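Putative L-alanine-DL-glutamate epimerase (Burkholderia xenovorans, PDB 3GO2) probably acts as a racemase or epimerase of the mandelate racemase/muconate lactonizing enzyme family and binds magnesium. Local coordinates at residues 120-125 with 161-166; 240-245 with 339-344. One frame throughout, in Å; residues are numbered along the deposited sequence.

Contact 1 (120-125 with 161-166); sequences PVYWSH and AIKTNI
Tyr122 and Lys163 lie against each other where two neighbouring strands of the barrel domain meet. CG of Tyr122 stands between its own backbone N and carbonyl carbon (chi1 68°), and the lysine chain runs obliquely beside the ring: CB of Lys163 packs 3.6 Å from CE1 of Tyr122, and CD passes the same ring atom. A bend at chi3 (80°) turns CE of Lys163 toward the hydroxyls, 3.5 Å from OG of Ser124, whose own hydrogen-bond partner is Glu343. NZ then donates a 2.9 Å hydrogen bond to OH of Tyr122, while its main partner is the carboxylate of Glu245, in a salt bridge.

Next to this pair the backbones of 120-123 and 161-164 run roughly parallel, 38° apart, and share a single beta bridge at Trp123 and Ile162. Trp123 N gives a hydrogen bond of 2.9 Å to Ala161 O, and Lys163 N returns one of 3.0 Å to Trp123 O. At the root of the tyrosine side chain, CB of Tyr122 meets CB of Ala161 at 3.6 Å, whereas the indole of Trp123 leads away and its NE1 bonds Asp347.

Past the bridge the segments separate, and a water takes over: it accepts from His125 N and, at 2.8 Å, from ND2 of Asn165, which also bonds Thr128. The same water lies over one face of the His125 ring, offset toward its rim; ND1 of that ring is held by Asp345.

His125, Lys163 and Asn165 have all been seen to bind fumarate or 2-oxoglutarate in this protein, so the contact brings together ligand-binding groups at and just beyond the C-terminal ends of two strands, consistent with one side of the pocket. The bond to Tyr122 and the salt bridge to Glu245, a magnesium ligand, together restrict where the lysine nitrogen can sit, close to the metal.

Contact 2 (240-245 with 339-344); sequences DLFWVE and LRIMET
The shortest polar link between 240-245 and 339-344 is a water that donates to Phe242 O at 2.7 Å and accepts from NH2 of Arg340 at 2.9 Å, lying in the plane of the guanidinium at its edge. The same water sits over the centre of one face of the Phe242 ring. Phe242 and Arg340 reach toward each other tip to tip: CZ of Phe242 stands over the centre of the guanidinium, 3.3 Å from CZ of Arg340, with the two planes 31° apart. A bend at chi2 (65°) directs CD of the arginine, and NE beyond it forms a salt bridge with Glu227 of a second subunit.

Ile341 fills in beside them. Its CD1 meets CZ of Phe242 at 3.8 Å, and its CG2 lies 3.9 Å from CZ3 of Trp243, whose edge also receives CG of Arg340. On the same indole, NE1 makes a weak hydrogen bond to OE2 of Glu245, a magnesium ligand.

Trp243 rests on Leu217 of strand 215-219 and on Val288 and Ile290 of strand 288-291, and its ring meets that of Tyr122, so the cluster lies at the N-terminal ends of strands 243-245 and 342-344, with Arg340 facing the second subunit.

The centres of contacts 1 and 2 lie about 8 Å apart on the same side of the chain's centre, and contact 1 closes along the chain before contact 2 opens. Strand 342-344 runs parallel beside 118-123 in one sheet, while 161-168 and 243-245 flank strand 215-219 in another; the pairing of 118-123 with 161-168 in contact 1 joins the two sheets, in the barrel of the enolase-like C-terminal domain. The contacts join directly through Lys163 NZ and Glu245 OE2 at 2.7 Å, and through a probable hydrogen bond between Ser124 and Glu343. Contact 1 thus borders the ligand pocket and metal, whereas contact 2 extends from a metal ligand to the subunit interface.

Contact 1 (120-125 with 161-166)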
ATOM      1  N   PRO A 120     -16.407 -25.641 -25.247  1.00 19.17           N
ATOM      2  CA  PRO A 120     -15.168 -26.414 -25.356  1.00 18.79           C
ATOM      3  C   PRO A 120     -14.802 -27.002 -24.005  1.00 18.57           C
ATOM      4  O   PRO A 120     -14.962 -26.349 -22.961  1.00 17.64           O
ATOM      5  CB  PRO A 120     -14.124 -25.386 -25.799  1.00 20.70           C
ATOM      6  CG  PRO A 120     -14.929 -24.269 -26.363  1.00 21.54           C
ATOM      7  CD  PRO A 120     -16.185 -24.217 -25.550  1.00 19.89           C
ATOM      8  N   VAL A 121     -14.347 -28.249 -24.044  1.00 16.92           N
ATOM      9  CA  VAL A 121     -13.922 -28.942 -22.852  1.00 16.06           C
ATOM     10  C   VAL A 121     -12.459 -29.331 -22.897  1.00 15.87           C
ATOM     11  O   VAL A 121     -11.787 -29.247 -23.931  1.00 15.51           O
ATOM     12  CB  VAL A 121     -14.791 -30.196 -22.536  1.00 16.80           C
ATOM     13  CG1 VAL A 121     -16.231 -29.790 -22.321  1.00 15.98           C
ATOM     14  CG2 VAL A 121     -14.664 -31.267 -23.621  1.00 16.20           C
ATOM     15  N   TYR A 122     -11.960 -29.719 -21.734  1.00 14.73           N
ATOM     16  CA  TYR A 122     -10.727 -30.493 -21.645  1.00 14.71           C
ATOM     17  C   TYR A 122     -11.037 -31.823 -20.976  1.00 14.85           C
ATOM     18  O   TYR A 122     -11.909 -31.905 -20.106  1.00 14.15           O
ATOM     19  CB  TYR A 122      -9.612 -29.727 -20.921  1.00 14.05           C
ATOM     20  CG  TYR A 122      -9.749 -29.442 -19.426  1.00 13.96           C
ATOM     21  CD1 TYR A 122      -9.307 -30.359 -18.473  1.00 15.10           C
ATOM     22  CD2 TYR A 122     -10.289 -28.244 -18.975  1.00 13.84           C
ATOM     23  CE1 TYR A 122      -9.405 -30.101 -17.119  1.00 12.89           C
ATOM     24  CE2 TYR A 122     -10.367 -27.968 -17.614  1.00 13.78           C
ATOM     25  CZ  TYR A 122      -9.917 -28.885 -16.696  1.00 13.56           C
ATOM     26  OH  TYR A 122     -10.019 -28.603 -15.343  1.00 15.19           O
ATOM     27  N   TRP A 123     -10.367 -32.872 -21.440  1.00 14.66           N
ATOM     28  CA  TRP A 123     -10.490 -34.199 -20.887  1.00 15.12           C
ATOM     29  C   TRP A 123      -9.588 -34.255 -19.656  1.00 15.28           C
ATOM     30  O   TRP A 123      -8.344 -34.274 -19.767  1.00 14.90           O
ATOM     31  CB  TRP A 123     -10.088 -35.237 -21.960  1.00 16.52           C
ATOM     32  CG  TRP A 123     -10.016 -36.667 -21.536  1.00 16.25           C
ATOM     33  CD1 TRP A 123     -10.038 -37.175 -20.265  1.00 17.46           C
ATOM     34  CD2 TRP A 123      -9.874 -37.801 -22.410  1.00 17.59           C
ATOM     35  NE1 TRP A 123      -9.907 -38.542 -20.297  1.00 18.01           N
ATOM     36  CE2 TRP A 123      -9.800 -38.949 -21.601  1.00 18.81           C
ATOM     37  CE3 TRP A 123      -9.798 -37.944 -23.799  1.00 20.34           C
ATOM     38  CZ2 TRP A 123      -9.670 -40.251 -22.139  1.00 20.63           C
ATOM     39  CZ3 TRP A 123      -9.670 -39.228 -24.331  1.00 20.52           C
ATOM     40  CH2 TRP A 123      -9.610 -40.354 -23.503  1.00 20.72           C
ATOM     41  N   SER A 124     -10.233 -34.260 -18.495  1.00 14.65           N
ATOM     42  CA  SER A 124      -9.530 -34.173 -17.214  1.00 14.95           C
ATOM     43  C   SER A 124      -9.099 -35.527 -16.676  1.00 15.85           C
ATOM     44  O   SER A 124      -9.541 -36.574 -17.165  1.00 16.36           O
ATOM     45  CB  SER A 124     -10.416 -33.425 -16.224  1.00 15.51           C
ATOM     46  OG  SER A 124      -9.677 -32.947 -15.110  1.00 14.36           O
ATOM     47  N   HIS A 125      -8.235 -35.524 -15.665  1.00 15.65           N
ATOM     48  CA  HIS A 125      -7.715 -36.780 -15.090  1.00 16.27           C
ATOM     49  C   HIS A 125      -7.259 -37.756 -16.174  1.00 16.26           C
ATOM     50  O   HIS A 125      -7.629 -38.960 -16.189  1.00 16.07           O
ATOM     51  CB  HIS A 125      -8.750 -37.399 -14.178  1.00 15.95           C
ATOM     52  CG  HIS A 125      -9.185 -36.453 -13.101  1.00 16.46           C
ATOM     53  ND1 HIS A 125     -10.328 -35.692 -13.204  1.00 16.92           N
ATOM     54  CD2 HIS A 125      -8.568 -36.061 -11.959  1.00 19.32           C
ATOM     55  CE1 HIS A 125     -10.417 -34.900 -12.148  1.00 18.30           C
ATOM     56  NE2 HIS A 125      -9.368 -35.107 -11.376  1.00 18.40           N
ATOM     57  N   ALA A 161      -7.817 -30.496 -25.547  1.00 15.88           N
ATOM     58  CA  ALA A 161      -7.037 -30.267 -24.319  1.00 15.76           C
ATOM     59  C   ALA A 161      -7.202 -31.419 -23.345  1.00 15.54           C
ATOM     60  O   ALA A 161      -8.259 -32.045 -23.294  1.00 16.34           O
ATOM     61  CB  ALA A 161      -7.432 -28.956 -23.670  1.00 16.23           C
ATOM     62  N   ILE A 162      -6.141 -31.715 -22.596  1.00 14.51           N
ATOM     63  CA  ILE A 162      -6.149 -32.750 -21.566  1.00 14.13           C
ATOM     64  C   ILE A 162      -5.466 -32.215 -20.313  1.00 14.38           C
ATOM     65  O   ILE A 162      -4.597 -31.347 -20.423  1.00 14.68           O
ATOM     66  CB  ILE A 162      -5.406 -34.056 -22.036  1.00 15.24           C
ATOM     67  CG1 ILE A 162      -3.958 -33.772 -22.403  1.00 15.53           C
ATOM     68  CG2 ILE A 162      -6.139 -34.675 -23.225  1.00 15.03           C
ATOM     69  CD1 ILE A 162      -3.204 -35.011 -22.919  1.00 17.20           C
ATOM     70  N   LYS A 163      -5.855 -32.733 -19.144  1.00 13.71           N
ATOM     71  CA  LYS A 163      -5.222 -32.366 -17.890  1.00 13.58           C
ATOM     72  C   LYS A 163      -4.664 -33.557 -17.159  1.00 14.22           C
ATOM     73  O   LYS A 163      -5.352 -34.546 -16.990  1.00 14.94           O
ATOM     74  CB  LYS A 163      -6.196 -31.638 -16.984  1.00 13.68           C
ATOM     75  CG  LYS A 163      -5.502 -30.958 -15.802  1.00 13.93           C
ATOM     76  CD  LYS A 163      -6.395 -29.974 -15.011  1.00 12.97           C
ATOM     77  CE  LYS A 163      -7.347 -30.633 -14.017  1.00 13.75           C
ATOM     78  NZ  LYS A 163      -8.250 -29.633 -13.333  1.00 15.59           N
ATOM     79  N   THR A 164      -3.417 -33.450 -16.713  1.00 14.82           N
ATOM     80  CA  THR A 164      -2.801 -34.491 -15.899  1.00 14.70           C
ATOM     81  C   THR A 164      -2.408 -33.945 -14.520  1.00 15.27           C
ATOM     82  O   THR A 164      -2.575 -32.757 -14.234  1.00 15.63           O
ATOM     83  CB  THR A 164      -1.560 -35.122 -16.606  1.00 15.50           C
ATOM     84  OG1 THR A 164      -1.203 -36.329 -15.928  1.00 15.35           O
ATOM     85  CG2 THR A 164      -0.365 -34.132 -16.687  1.00 15.71           C
ATOM     86  N   ASN A 165      -1.873 -34.828 -13.692  1.00 14.12           N
ATOM     87  CA  ASN A 165      -1.440 -34.507 -12.323  1.00 15.44           C
ATOM     88  C   ASN A 165       0.038 -34.921 -12.186  1.00 15.99           C
ATOM     89  O   ASN A 165       0.767 -34.951 -13.189  1.00 16.15           O
ATOM     90  CB  ASN A 165      -2.336 -35.207 -11.321  1.00 14.68           C
ATOM     91  CG  ASN A 165      -3.792 -34.768 -11.416  1.00 14.87           C
ATOM     92  OD1 ASN A 165      -4.265 -33.920 -10.617  1.00 19.58           O
ATOM     93  ND2 ASN A 165      -4.510 -35.320 -12.372  1.00 13.07           N
ATOM     94  N   ILE A 166       0.492 -35.200 -10.974  1.00 16.22           N
ATOM     95  CA  ILE A 166       1.907 -35.501 -10.724  1.00 15.75           C
ATOM     96  C   ILE A 166       2.093 -37.008 -10.519  1.00 16.15           C
ATOM     97  O   ILE A 166       1.455 -37.606  -9.633  1.00 15.37           O
ATOM     98  CB  ILE A 166       2.461 -34.770  -9.481  1.00 15.98           C
ATOM     99  CG1 ILE A 166       2.053 -33.291  -9.473  1.00 17.33           C
ATOM    100  CG2 ILE A 166       4.019 -34.921  -9.410  1.00 16.76           C
ATOM    101  CD1 ILE A 166       2.381 -32.571  -8.161  1.00 16.32           C
TER
HETATM  102  O   HOH W   1      -6.460 -33.997 -13.847  1.00 17.39           O

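Contact 2 (240-245 with 339-344)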
ATOM      1  N   ASP A 240       5.089 -26.066 -23.262  1.00 20.05           N
ATOM      2  CA  ASP A 240       3.870 -25.366 -23.615  1.00 20.15           C
ATOM      3  C   ASP A 240       2.711 -25.881 -22.757  1.00 18.50           C
ATOM      4  O   ASP A 240       2.232 -26.983 -22.981  1.00 17.93           O
ATOM      5  CB  ASP A 240       3.563 -25.584 -25.091  1.00 21.43           C
ATOM      6  CG  ASP A 240       2.290 -24.908 -25.538  1.00 23.94           C
ATOM      7  OD1 ASP A 240       1.912 -23.863 -24.964  1.00 26.82           O
ATOM      8  OD2 ASP A 240       1.690 -25.423 -26.509  1.00 28.71           O
ATOM      9  N   LEU A 241       2.306 -25.116 -21.739  1.00 17.40           N
ATOM     10  CA  LEU A 241       1.195 -25.527 -20.868  1.00 16.41           C
ATOM     11  C   LEU A 241       0.045 -24.526 -20.913  1.00 16.13           C
ATOM     12  O   LEU A 241       0.239 -23.317 -20.750  1.00 16.68           O
ATOM     13  CB  LEU A 241       1.655 -25.681 -19.413  1.00 15.86           C
ATOM     14  CG  LEU A 241       2.781 -26.696 -19.193  1.00 16.49           C
ATOM     15  CD1 LEU A 241       3.397 -26.633 -17.802  1.00 17.89           C
ATOM     16  CD2 LEU A 241       2.233 -28.092 -19.468  1.00 18.88           C
ATOM     17  N   PHE A 242      -1.156 -25.050 -21.092  1.00 15.05           N
ATOM     18  CA  PHE A 242      -2.383 -24.257 -21.170  1.00 14.47           C
ATOM     19  C   PHE A 242      -2.614 -23.547 -19.849  1.00 14.63           C
ATOM     20  O   PHE A 242      -2.948 -22.368 -19.802  1.00 14.81           O
ATOM     21  CB  PHE A 242      -3.524 -25.212 -21.489  1.00 15.19           C
ATOM     22  CG  PHE A 242      -4.878 -24.587 -21.608  1.00 14.20           C
ATOM     23  CD1 PHE A 242      -5.448 -24.370 -22.855  1.00 14.69           C
ATOM     24  CD2 PHE A 242      -5.641 -24.315 -20.486  1.00 13.28           C
ATOM     25  CE1 PHE A 242      -6.728 -23.867 -22.949  1.00 14.91           C
ATOM     26  CE2 PHE A 242      -6.912 -23.777 -20.597  1.00 13.99           C
ATOM     27  CZ  PHE A 242      -7.464 -23.577 -21.823  1.00 14.82           C
ATOM     28  N   TRP A 243      -2.398 -24.282 -18.765  1.00 14.41           N
ATOM     29  CA  TRP A 243      -2.330 -23.703 -17.451  1.00 13.49           C
ATOM     30  C   TRP A 243      -1.580 -24.625 -16.495  1.00 13.15           C
ATOM     31  O   TRP A 243      -1.470 -25.841 -16.728  1.00 14.37           O
ATOM     32  CB  TRP A 243      -3.711 -23.287 -16.913  1.00 14.04           C
ATOM     33  CG  TRP A 243      -4.673 -24.312 -16.355  1.00 13.54           C
ATOM     34  CD1 TRP A 243      -4.391 -25.406 -15.574  1.00 13.57           C
ATOM     35  CD2 TRP A 243      -6.092 -24.241 -16.451  1.00 12.33           C
ATOM     36  NE1 TRP A 243      -5.551 -26.039 -15.208  1.00 14.26           N
ATOM     37  CE2 TRP A 243      -6.618 -25.332 -15.717  1.00 14.05           C
ATOM     38  CE3 TRP A 243      -6.987 -23.339 -17.066  1.00 13.53           C
ATOM     39  CZ2 TRP A 243      -7.983 -25.562 -15.612  1.00 12.94           C
ATOM     40  CZ3 TRP A 243      -8.334 -23.569 -16.962  1.00 13.71           C
ATOM     41  CH2 TRP A 243      -8.832 -24.679 -16.236  1.00 14.31           C
ATOM     42  N   VAL A 244      -1.112 -24.033 -15.397  1.00 12.24           N
ATOM     43  CA  VAL A 244      -0.628 -24.783 -14.241  1.00 12.43           C
ATOM     44  C   VAL A 244      -1.554 -24.391 -13.086  1.00 12.68           C
ATOM     45  O   VAL A 244      -1.721 -23.220 -12.751  1.00 13.51           O
ATOM     46  CB  VAL A 244       0.814 -24.460 -13.875  1.00 13.09           C
ATOM     47  CG1 VAL A 244       1.229 -25.235 -12.622  1.00 14.33           C
ATOM     48  CG2 VAL A 244       1.726 -24.762 -15.031  1.00 15.21           C
ATOM     49  N   GLU A 245      -2.203 -25.403 -12.530  1.00 12.59           N
ATOM     50  CA  GLU A 245      -3.239 -25.239 -11.533  1.00 13.04           C
ATOM     51  C   GLU A 245      -2.691 -25.501 -10.148  1.00 13.41           C
ATOM     52  O   GLU A 245      -2.116 -26.575  -9.879  1.00 13.86           O
ATOM     53  CB  GLU A 245      -4.370 -26.214 -11.868  1.00 13.31           C
ATOM     54  CG  GLU A 245      -5.604 -26.101 -11.064  1.00 14.24           C
ATOM     55  CD  GLU A 245      -6.746 -27.001 -11.614  1.00 17.95           C
ATOM     56  OE1 GLU A 245      -7.713 -27.223 -10.865  1.00 18.40           O
ATOM     57  OE2 GLU A 245      -6.700 -27.441 -12.790  1.00 17.42           O
ATOM     58  N   LEU A 339     -15.987 -17.281 -20.017  1.00 13.77           N
ATOM     59  CA  LEU A 339     -15.749 -18.709 -19.828  1.00 13.13           C
ATOM     60  C   LEU A 339     -14.432 -19.130 -20.471  1.00 13.34           C
ATOM     61  O   LEU A 339     -14.268 -19.037 -21.701  1.00 13.66           O
ATOM     62  CB  LEU A 339     -16.895 -19.537 -20.420  1.00 14.43           C
ATOM     63  CG  LEU A 339     -16.751 -21.058 -20.359  1.00 15.89           C
ATOM     64  CD1 LEU A 339     -16.959 -21.600 -18.937  1.00 18.91           C
ATOM     65  CD2 LEU A 339     -17.738 -21.724 -21.340  1.00 18.73           C
ATOM     66  N   ARG A 340     -13.499 -19.618 -19.660  1.00 12.81           N
ATOM     67  CA  ARG A 340     -12.207 -20.057 -20.185  1.00 12.38           C
ATOM     68  C   ARG A 340     -12.303 -21.346 -20.997  1.00 12.98           C
ATOM     69  O   ARG A 340     -11.779 -21.435 -22.134  1.00 13.84           O
ATOM     70  CB  ARG A 340     -11.176 -20.290 -19.047  1.00 12.24           C
ATOM     71  CG  ARG A 340      -9.791 -20.694 -19.586  1.00 12.16           C
ATOM     72  CD  ARG A 340      -9.202 -19.557 -20.379  1.00 12.81           C
ATOM     73  NE  ARG A 340      -7.968 -19.864 -21.082  1.00 14.62           N
ATOM     74  CZ  ARG A 340      -7.892 -20.325 -22.332  1.00 13.48           C
ATOM     75  NH1 ARG A 340      -8.985 -20.637 -23.021  1.00 12.81           N
ATOM     76  NH2 ARG A 340      -6.709 -20.512 -22.885  1.00 16.50           N
ATOM     77  N   ILE A 341     -12.933 -22.339 -20.376  1.00 13.38           N
ATOM     78  CA  ILE A 341     -13.014 -23.734 -20.843  1.00 13.19           C
ATOM     79  C   ILE A 341     -13.815 -24.490 -19.781  1.00 14.29           C
ATOM     80  O   ILE A 341     -14.001 -23.964 -18.685  1.00 14.93           O
ATOM     81  CB  ILE A 341     -11.613 -24.357 -20.996  1.00 13.43           C
ATOM     82  CG1 ILE A 341     -11.661 -25.661 -21.778  1.00 13.64           C
ATOM     83  CG2 ILE A 341     -10.943 -24.602 -19.641  1.00 13.09           C
ATOM     84  CD1 ILE A 341     -10.277 -26.057 -22.329  1.00 13.88           C
ATOM     85  N   MET A 342     -14.295 -25.703 -20.089  1.00 14.45           N
ATOM     86  CA  MET A 342     -15.003 -26.542 -19.102  1.00 15.08           C
ATOM     87  C   MET A 342     -14.309 -27.894 -18.912  1.00 15.16           C
ATOM     88  O   MET A 342     -13.991 -28.599 -19.862  1.00 15.67           O
ATOM     89  CB  MET A 342     -16.491 -26.765 -19.456  1.00 15.47           C
ATOM     90  CG  MET A 342     -17.252 -27.728 -18.492  1.00 15.29           C
ATOM     91  SD  MET A 342     -19.054 -27.605 -18.747  1.00 10.00           S
ATOM     92  CE  MET A 342     -19.478 -29.292 -18.167  1.00 15.24           C
ATOM     93  N   GLU A 343     -14.056 -28.232 -17.660  1.00 15.24           N
ATOM     94  CA  GLU A 343     -13.539 -29.540 -17.296  1.00 13.84           C
ATOM     95  C   GLU A 343     -14.566 -30.635 -17.502  1.00 14.34           C
ATOM     96  O   GLU A 343     -15.716 -30.457 -17.193  1.00 14.07           O
ATOM     97  CB  GLU A 343     -13.180 -29.526 -15.796  1.00 14.27           C
ATOM     98  CG  GLU A 343     -12.515 -30.818 -15.320  1.00 13.25           C
ATOM     99  CD  GLU A 343     -12.122 -30.782 -13.859  1.00 15.49           C
ATOM    100  OE1 GLU A 343     -12.685 -29.953 -13.103  1.00 15.67           O
ATOM    101  OE2 GLU A 343     -11.243 -31.590 -13.479  1.00 17.02           O
ATOM    102  N   THR A 344     -14.135 -31.804 -17.958  1.00 13.75           N
ATOM    103  CA  THR A 344     -15.003 -32.980 -17.862  1.00 14.00           C
ATOM    104  C   THR A 344     -14.130 -34.230 -17.840  1.00 14.06           C
ATOM    105  O   THR A 344     -13.033 -34.218 -18.386  1.00 14.15           O
ATOM    106  CB  THR A 344     -16.037 -33.025 -19.019  1.00 14.16           C
ATOM    107  OG1 THR A 344     -17.103 -33.900 -18.674  1.00 16.54           O
ATOM    108  CG2 THR A 344     -15.393 -33.482 -20.330  1.00 13.61           C
TER
HETATM  109  O   HOH W   2      -4.210 -20.502 -21.354  1.00 17.48           O